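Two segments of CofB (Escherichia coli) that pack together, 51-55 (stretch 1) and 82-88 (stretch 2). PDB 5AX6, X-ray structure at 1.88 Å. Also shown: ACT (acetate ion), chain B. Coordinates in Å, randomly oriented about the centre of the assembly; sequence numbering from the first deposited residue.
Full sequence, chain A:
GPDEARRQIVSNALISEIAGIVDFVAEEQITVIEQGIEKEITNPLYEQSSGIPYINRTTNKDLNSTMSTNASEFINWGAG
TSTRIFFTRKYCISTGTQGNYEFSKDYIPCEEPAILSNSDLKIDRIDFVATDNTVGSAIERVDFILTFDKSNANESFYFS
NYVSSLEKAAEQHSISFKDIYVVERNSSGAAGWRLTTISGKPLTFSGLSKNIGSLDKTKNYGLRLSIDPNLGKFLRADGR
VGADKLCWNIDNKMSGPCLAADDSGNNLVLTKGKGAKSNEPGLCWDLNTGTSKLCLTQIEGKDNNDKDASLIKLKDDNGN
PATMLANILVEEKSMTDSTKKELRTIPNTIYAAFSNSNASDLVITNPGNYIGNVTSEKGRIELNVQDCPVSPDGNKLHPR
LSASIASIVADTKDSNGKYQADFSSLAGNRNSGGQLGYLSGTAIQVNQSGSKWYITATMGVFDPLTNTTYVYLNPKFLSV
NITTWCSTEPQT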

# COMPACT_ATOMS: atom_id res chain seq x y z
N GLY A 51 4.08 45.03 -5.47
CA GLY A 51 5.13 46.02 -5.42
C GLY A 51 6.47 45.40 -5.10
O GLY A 51 6.63 44.18 -5.09
N ILE A 52 7.44 46.26 -4.85
CA ILE A 52 8.78 45.86 -4.42
C ILE A 52 8.73 45.03 -3.14
O ILE A 52 7.98 45.37 -2.23
CB ILE A 52 9.66 47.11 -4.20
CG1 ILE A 52 9.86 47.85 -5.54
CG2 ILE A 52 10.98 46.75 -3.54
CD1 ILE A 52 10.68 49.13 -5.42
N PRO A 53 9.53 43.95 -3.04
CA PRO A 53 10.52 43.39 -3.96
C PRO A 53 9.96 42.28 -4.86
O PRO A 53 10.72 41.66 -5.60
CB PRO A 53 11.56 42.82 -3.02
CG PRO A 53 10.70 42.24 -1.89
CD PRO A 53 9.54 43.23 -1.75
N TYR A 54 8.67 42.01 -4.76
CA TYR A 54 8.10 40.87 -5.45
C TYR A 54 8.16 41.01 -6.95
O TYR A 54 8.31 40.02 -7.66
CB TYR A 54 6.65 40.66 -5.05
CG TYR A 54 6.45 40.36 -3.60
CD1 TYR A 54 7.05 39.25 -3.02
CD2 TYR A 54 5.65 41.17 -2.80
CE1 TYR A 54 6.85 38.95 -1.67
CE2 TYR A 54 5.45 40.88 -1.46
CZ TYR A 54 6.06 39.78 -0.91
OH TYR A 54 5.86 39.49 0.43
N ILE A 55 8.00 42.24 -7.45
CA ILE A 55 7.99 42.44 -8.90
C ILE A 55 9.38 42.68 -9.48
O ILE A 55 9.50 42.88 -10.69
CB ILE A 55 7.11 43.64 -9.30
CG1 ILE A 55 7.58 44.92 -8.60
CG2 ILE A 55 5.65 43.35 -9.00
CD1 ILE A 55 6.80 46.15 -9.00
N SER A 82 15.45 45.50 4.32
CA SER A 82 14.24 45.03 4.98
C SER A 82 13.68 43.83 4.24
O SER A 82 12.64 43.27 4.61
CB SER A 82 13.20 46.14 5.05
OG SER A 82 13.74 47.31 5.65
N THR A 83 14.40 43.42 3.21
CA THR A 83 13.92 42.45 2.24
C THR A 83 13.43 41.14 2.86
O THR A 83 12.49 40.53 2.35
CB THR A 83 15.01 42.14 1.21
OG1 THR A 83 15.33 43.35 0.53
CG2 THR A 83 14.50 41.12 0.19
N ARG A 84 14.05 40.71 3.96
CA ARG A 84 13.68 39.42 4.53
C ARG A 84 12.21 39.36 4.95
O ARG A 84 11.59 38.30 4.89
CB ARG A 84 14.57 39.06 5.73
CG ARG A 84 14.50 37.58 6.06
CD ARG A 84 15.36 37.16 7.26
NE ARG A 84 15.36 35.70 7.41
CZ ARG A 84 16.22 34.89 6.81
NH1 ARG A 84 17.16 35.39 6.02
NH2 ARG A 84 16.14 33.58 6.99
N ILE A 85 11.64 40.49 5.35
CA ILE A 85 10.26 40.47 5.83
C ILE A 85 9.26 40.05 4.75
O ILE A 85 8.22 39.48 5.06
CB ILE A 85 9.82 41.84 6.41
CG1 ILE A 85 9.57 42.86 5.30
CG2 ILE A 85 10.87 42.35 7.42
CD1 ILE A 85 8.90 44.13 5.78
N PHE A 86 9.60 40.28 3.49
CA PHE A 86 8.66 39.92 2.41
C PHE A 86 8.71 38.44 2.04
O PHE A 86 7.83 37.95 1.33
CB PHE A 86 8.95 40.80 1.19
CG PHE A 86 8.83 42.26 1.50
CD1 PHE A 86 7.58 42.86 1.55
CD2 PHE A 86 9.95 43.03 1.81
CE1 PHE A 86 7.45 44.20 1.86
CE2 PHE A 86 9.82 44.38 2.12
CZ PHE A 86 8.57 44.96 2.15
N PHE A 87 9.73 37.73 2.51
CA PHE A 87 9.86 36.31 2.23
C PHE A 87 9.71 35.47 3.49
O PHE A 87 10.03 34.27 3.49
CB PHE A 87 11.21 36.03 1.58
CG PHE A 87 11.35 36.71 0.26
CD1 PHE A 87 10.82 36.11 -0.88
CD2 PHE A 87 11.95 37.95 0.16
CE1 PHE A 87 10.92 36.74 -2.11
CE2 PHE A 87 12.06 38.59 -1.07
CZ PHE A 87 11.53 37.98 -2.21
N THR A 88 9.23 36.09 4.56
CA THR A 88 8.96 35.36 5.80
C THR A 88 7.55 35.68 6.30
O THR A 88 6.94 36.64 5.86
CB THR A 88 10.00 35.69 6.89
OG1 THR A 88 10.12 37.11 7.04
CG2 THR A 88 11.36 35.11 6.50
C ACT B . 2.28 43.09 -2.78
O ACT B . 1.74 42.43 -3.69
OXT ACT B . 3.25 43.84 -3.11
CH3 ACT B . 1.76 42.98 -1.37

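Two short, irregular segments meet here through a small aromatic cluster. Residues 83-86 of stretch 2 take helical phi/psi without the regular helical bonds; stretch 1 is a tight turn with a cis peptide before Pro-53. The backbones stay well apart, 7.1 Å between the CA atoms of Pro-53 and Thr-83 at their nearest, so side chains fill the gap.

Ser-82 makes no contact across the gap, but its O accepts a hydrogen bond from Ile-85 N (3.0 Å), which helps close the turn. Thr-83 adds a light touch, its methyl CG2 lying 4.5 Å from Pro-53 CG, while its O receives Phe-86 N at 3.1 Å. Arg-84 and Ile-85 leave the contact to their neighbours, though Arg-84 O serves the local fold by accepting from Phe-87 N at 3.1 Å and Thr-88 OG1 at 2.9 Å.

Phe-86 is the centre of the contact. Its CB points toward stretch 1, and Pro-53 covers one face of its ring: Pro-53 CD sits 3.5 Å from Phe-86 CG and over the face, 3.7 Å from the Phe-86 ring centroid and 21° off its normal, a CH-pi arrangement in which the polarised proline C-H meets the pi cloud. The edge of the same ring turns toward the face of Tyr-54, with planes at 88°. Tyr-54 then reaches the backbone, its OH donating to Phe-86 O at 2.7 Å, so a buried phenol satisfies its polar end while its ring joins the apolar packing.

Phe-87 completes the cluster. Its face receives the edge of Tyr-54, and its CE2 lies 4.0 Å from Pro-53 CG. Thr-88, its CB pointing away, makes no contact. The rule is economical: proline and tyrosine, adjacent in sequence, engage two consecutive phenylalanines, and one hydrogen bond fixes the aromatic packing to the backbone.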